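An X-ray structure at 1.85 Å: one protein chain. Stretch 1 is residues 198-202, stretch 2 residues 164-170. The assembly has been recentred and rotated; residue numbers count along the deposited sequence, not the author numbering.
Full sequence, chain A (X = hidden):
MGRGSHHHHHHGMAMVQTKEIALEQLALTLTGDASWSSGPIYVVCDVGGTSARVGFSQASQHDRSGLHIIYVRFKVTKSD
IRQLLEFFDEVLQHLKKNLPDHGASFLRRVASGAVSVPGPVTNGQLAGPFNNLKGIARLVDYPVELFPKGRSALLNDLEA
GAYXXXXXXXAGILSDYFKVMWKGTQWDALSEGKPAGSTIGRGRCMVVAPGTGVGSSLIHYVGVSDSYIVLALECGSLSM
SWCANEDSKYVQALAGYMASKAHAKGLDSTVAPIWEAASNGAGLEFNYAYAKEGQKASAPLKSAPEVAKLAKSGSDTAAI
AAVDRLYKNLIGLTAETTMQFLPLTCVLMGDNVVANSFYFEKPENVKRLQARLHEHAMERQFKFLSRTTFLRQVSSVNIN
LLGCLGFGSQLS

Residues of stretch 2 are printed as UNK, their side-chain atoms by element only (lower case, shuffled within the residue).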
ATOM      1  N   SER A 198     -14.729 -17.641   5.475  1.00 30.66           N
ATOM      2  CA  SER A 198     -14.080 -18.783   6.122  1.00 27.63           C
ATOM      3  C   SER A 198     -12.595 -18.531   6.260  1.00 28.42           C
ATOM      4  O   SER A 198     -11.920 -19.163   7.062  1.00 27.68           O
ATOM      5  CB  SER A 198     -14.316 -20.048   5.310  1.00 34.14           C
ATOM      6  OG  SER A 198     -15.705 -20.286   5.199  1.00 42.42           O
ATOM      7  N   THR A 199     -12.100 -17.593   5.459  1.00 24.74           N
ATOM      8  CA  THR A 199     -10.675 -17.305   5.372  1.00 23.53           C
ATOM      9  C   THR A 199     -10.586 -15.948   4.702  1.00 27.46           C
ATOM     10  O   THR A 199     -11.560 -15.522   4.070  1.00 28.13           O
ATOM     11  CB  THR A 199      -9.968 -18.360   4.499  1.00 31.45           C
ATOM     12  OG1 THR A 199      -8.601 -17.981   4.283  1.00 25.82           O
ATOM     13  CG2 THR A 199     -10.682 -18.499   3.165  1.00 26.66           C
ATOM     14  N   ILE A 200      -9.468 -15.236   4.852  1.00 24.36           N
ATOM     15  CA  ILE A 200      -9.268 -14.046   4.015  1.00 24.51           C
ATOM     16  C   ILE A 200      -8.859 -14.512   2.628  1.00 27.58           C
ATOM     17  O   ILE A 200      -9.060 -13.815   1.635  1.00 27.11           O
ATOM     18  CB  ILE A 200      -8.196 -13.077   4.557  1.00 25.05           C
ATOM     19  CG1 ILE A 200      -6.857 -13.789   4.769  1.00 27.20           C
ATOM     20  CG2 ILE A 200      -8.667 -12.415   5.852  1.00 24.82           C
ATOM     21  CD1 ILE A 200      -5.685 -12.814   4.922  1.00 32.46           C
ATOM     22  N   GLY A 201      -8.291 -15.711   2.562  1.00 27.39           N
ATOM     23  CA  GLY A 201      -7.896 -16.285   1.284  1.00 28.96           C
ATOM     24  C   GLY A 201      -6.569 -15.763   0.769  1.00 25.44           C
ATOM     25  O   GLY A 201      -5.911 -14.959   1.430  1.00 25.06           O
ATOM     26  N   ARG A 202      -6.164 -16.240  -0.410  1.00 23.10           N
ATOM     27  CA  ARG A 202      -4.899 -15.829  -1.023  1.00 29.70           C
ATOM     28  C   ARG A 202      -5.054 -14.582  -1.893  1.00 30.50           C
ATOM     29  O   ARG A 202      -5.136 -14.661  -3.129  1.00 29.97           O
ATOM     30  CB  ARG A 202      -4.304 -16.966  -1.854  1.00 32.88           C
ATOM     31  CG  ARG A 202      -4.064 -18.224  -1.052  1.00 35.53           C
ATOM     32  CD  ARG A 202      -2.616 -18.659  -1.127  1.00 43.64           C
ATOM     33  NE  ARG A 202      -2.342 -19.734  -0.181  1.00 44.71           N
ATOM     34  CZ  ARG A 202      -2.074 -20.984  -0.529  1.00 52.14           C
ATOM     35  NH1 ARG A 202      -2.010 -21.319  -1.812  1.00 55.57           N
ATOM     36  NH2 ARG A 202      -1.847 -21.893   0.409  1.00 52.46           N
ATOM     37  N   UNK A 164      -3.375 -10.039  13.237  1.00 23.89           N
ATOM     38  CA  UNK A 164      -4.304 -10.812  14.037  1.00 21.96           C
ATOM     39  C   UNK A 164      -5.385 -11.438  13.177  1.00 23.07           C
ATOM     40  O   UNK A 164      -5.780 -12.588  13.383  1.00 23.94           O
ATOM     41  N   UNK A 165      -5.865 -10.673  12.203  1.00 21.37           N
ATOM     42  CA  UNK A 165      -6.873 -11.168  11.274  1.00 19.64           C
ATOM     43  C   UNK A 165      -6.307 -12.345  10.513  1.00 24.21           C
ATOM     44  O   UNK A 165      -6.974 -13.372  10.352  1.00 23.26           O
ATOM     45  c   UNK A 165      -7.828  -8.877  10.999  1.00 24.57           C
ATOM     46  c   UNK A 165      -7.269 -10.094  10.264  1.00 23.30           C
ATOM     47  c   UNK A 165      -8.282 -10.644   9.272  1.00 22.85           C
ATOM     48  N   UNK A 166      -5.068 -12.189  10.046  1.00 23.16           N
ATOM     49  CA  UNK A 166      -4.401 -13.259   9.312  1.00 21.92           C
ATOM     50  C   UNK A 166      -4.248 -14.480  10.212  1.00 27.67           C
ATOM     51  O   UNK A 166      -4.478 -15.609   9.786  1.00 26.72           O
ATOM     52  c   UNK A 166      -0.796 -13.410   7.924  1.00 30.61           C
ATOM     53  c   UNK A 166      -2.188 -13.915   8.222  1.00 26.88           C
ATOM     54  c   UNK A 166      -2.863 -14.420   6.958  1.00 24.61           C
ATOM     55  c   UNK A 166      -3.026 -12.801   8.845  1.00 28.31           C
ATOM     56  N   UNK A 167      -3.862 -14.241  11.461  1.00 24.53           N
ATOM     57  CA  UNK A 167      -3.675 -15.328  12.412  1.00 25.49           C
ATOM     58  C   UNK A 167      -4.970 -16.114  12.569  1.00 25.90           C
ATOM     59  O   UNK A 167      -4.969 -17.346  12.520  1.00 27.63           O
ATOM     60  c   UNK A 167      -3.198 -14.799  13.735  1.00 27.08           C
ATOM     61  N   UNK A 168      -6.072 -15.398  12.759  1.00 26.35           N
ATOM     62  CA  UNK A 168      -7.378 -16.033  12.902  1.00 25.99           C
ATOM     63  C   UNK A 168      -7.738 -16.827  11.657  1.00 25.40           C
ATOM     64  O   UNK A 168      -8.307 -17.924  11.739  1.00 29.68           O
ATOM     65  c   UNK A 168      -9.338 -13.035  14.501  1.00 27.09           C
ATOM     66  c   UNK A 168      -8.785 -15.205  15.619  1.00 28.91           C
ATOM     67  c   UNK A 168      -8.411 -14.246  14.507  1.00 26.31           C
ATOM     68  c   UNK A 168      -8.458 -14.990  13.172  1.00 24.97           C
ATOM     69  N   UNK A 169      -7.415 -16.257  10.502  1.00 27.69           N
ATOM     70  CA  UNK A 169      -7.694 -16.887   9.222  1.00 26.65           C
ATOM     71  C   UNK A 169      -6.929 -18.206   9.070  1.00 29.34           C
ATOM     72  O   UNK A 169      -7.526 -19.241   8.773  1.00 24.57           O
ATOM     73  o   UNK A 169      -7.724 -16.481   6.845  1.00 26.17           O
ATOM     74  c   UNK A 169      -7.326 -15.937   8.083  1.00 28.96           C
ATOM     75  N   UNK A 170      -5.609 -18.159   9.263  1.00 30.75           N
ATOM     76  CA  UNK A 170      -4.778 -19.359   9.135  1.00 27.66           C
ATOM     77  C   UNK A 170      -5.179 -20.420  10.146  1.00 32.53           C
ATOM     78  O   UNK A 170      -4.980 -21.612   9.927  1.00 32.26           O
ATOM     79  n   UNK A 170      -1.649 -17.507   8.364  1.00 31.36           N
ATOM     80  c   UNK A 170      -2.757 -18.216   8.141  1.00 31.81           C
ATOM     81  c   UNK A 170      -3.298 -19.010   9.304  1.00 30.00           C
ATOM     82  o   UNK A 170      -3.336 -18.228   7.051  1.00 29.99           O
TER

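Position 164 has no side-chain atoms at all, only N, CA, C and O, and makes no contact with stretch 1, so it is glycine. Gly164 lies in a helix that began earlier in the chain; its carbonyl O accepts a helical bond from the backbone N of position 168, 2.9 Å away.

Position 165 carries three carbons: CB, bonded to CA, carries the other two. One terminal carbon lies 3.9 Å from CG2 of Ile200. Branching at the first side-chain carbon, with no heteroatom, identifies valine. The contact, made by CG1 of Val165, is apolar and between buried side chains, to which a compact branched residue is well suited.

Position 166 has four carbons, forked at the second. The CA-to-CB bond points sideways, yet the end of the side chain comes nearer stretch 1: a terminal carbon packs 3.8 Å from CD1 of Ile200. This is the pattern of leucine, and the atom is CD1 of Leu166. The extra carbon before the fork gives the side chain that reach.

Position 167 shows a single carbon and takes no part in the contact, so it is alanine. Ala167 is buried, but its CB stays 9.4 Å from CD1 of Ile200.

Position 168 again has four carbons forked at the second, without contact to stretch 1: another leucine. Leu168 is buried too, but its CB lies 7.8 Å from CG2 of Ile200, its nearest approach, and its apolar bulk is spent elsewhere in the structure.

Position 169 has one carbon followed by one oxygen. Its CA-to-CB bond points toward stretch 1, where the oxygen accepts a hydrogen bond from the backbone N of Ile200 at 2.9 Å, with a nearly straight angle of 164°. The same oxygen is 3.1 Å from OG1 of Thr199. This short hydroxyl side chain is serine. It fits here because the two backbones come close, with CA of Ser169 4.9 Å from CA of Thr199.

Position 170 has two carbons, the second carrying one oxygen and one nitrogen, and touches nothing on stretch 1: the carboxamide of asparagine. The CA-to-CB bond points away, and OD1 of Asn170 remains 6.0 Å from OG1 of Thr199; the residue is exposed, which suits a polar carboxamide.

The contact is small, burying 199 Å² in all, and joins an irregular loop to a helix. Ser169 fixes the loop through the N-H of Ile200, while the Ile200 side chain reaches Val165 and Leu166. Within the loop, N of Gly201 donates to OG1 of Thr199 at 2.9 Å, holding that hydroxyl beside Ser169; the positive phi of Gly201 favours glycine.

Stretch 2 (164-170) GVLALSN
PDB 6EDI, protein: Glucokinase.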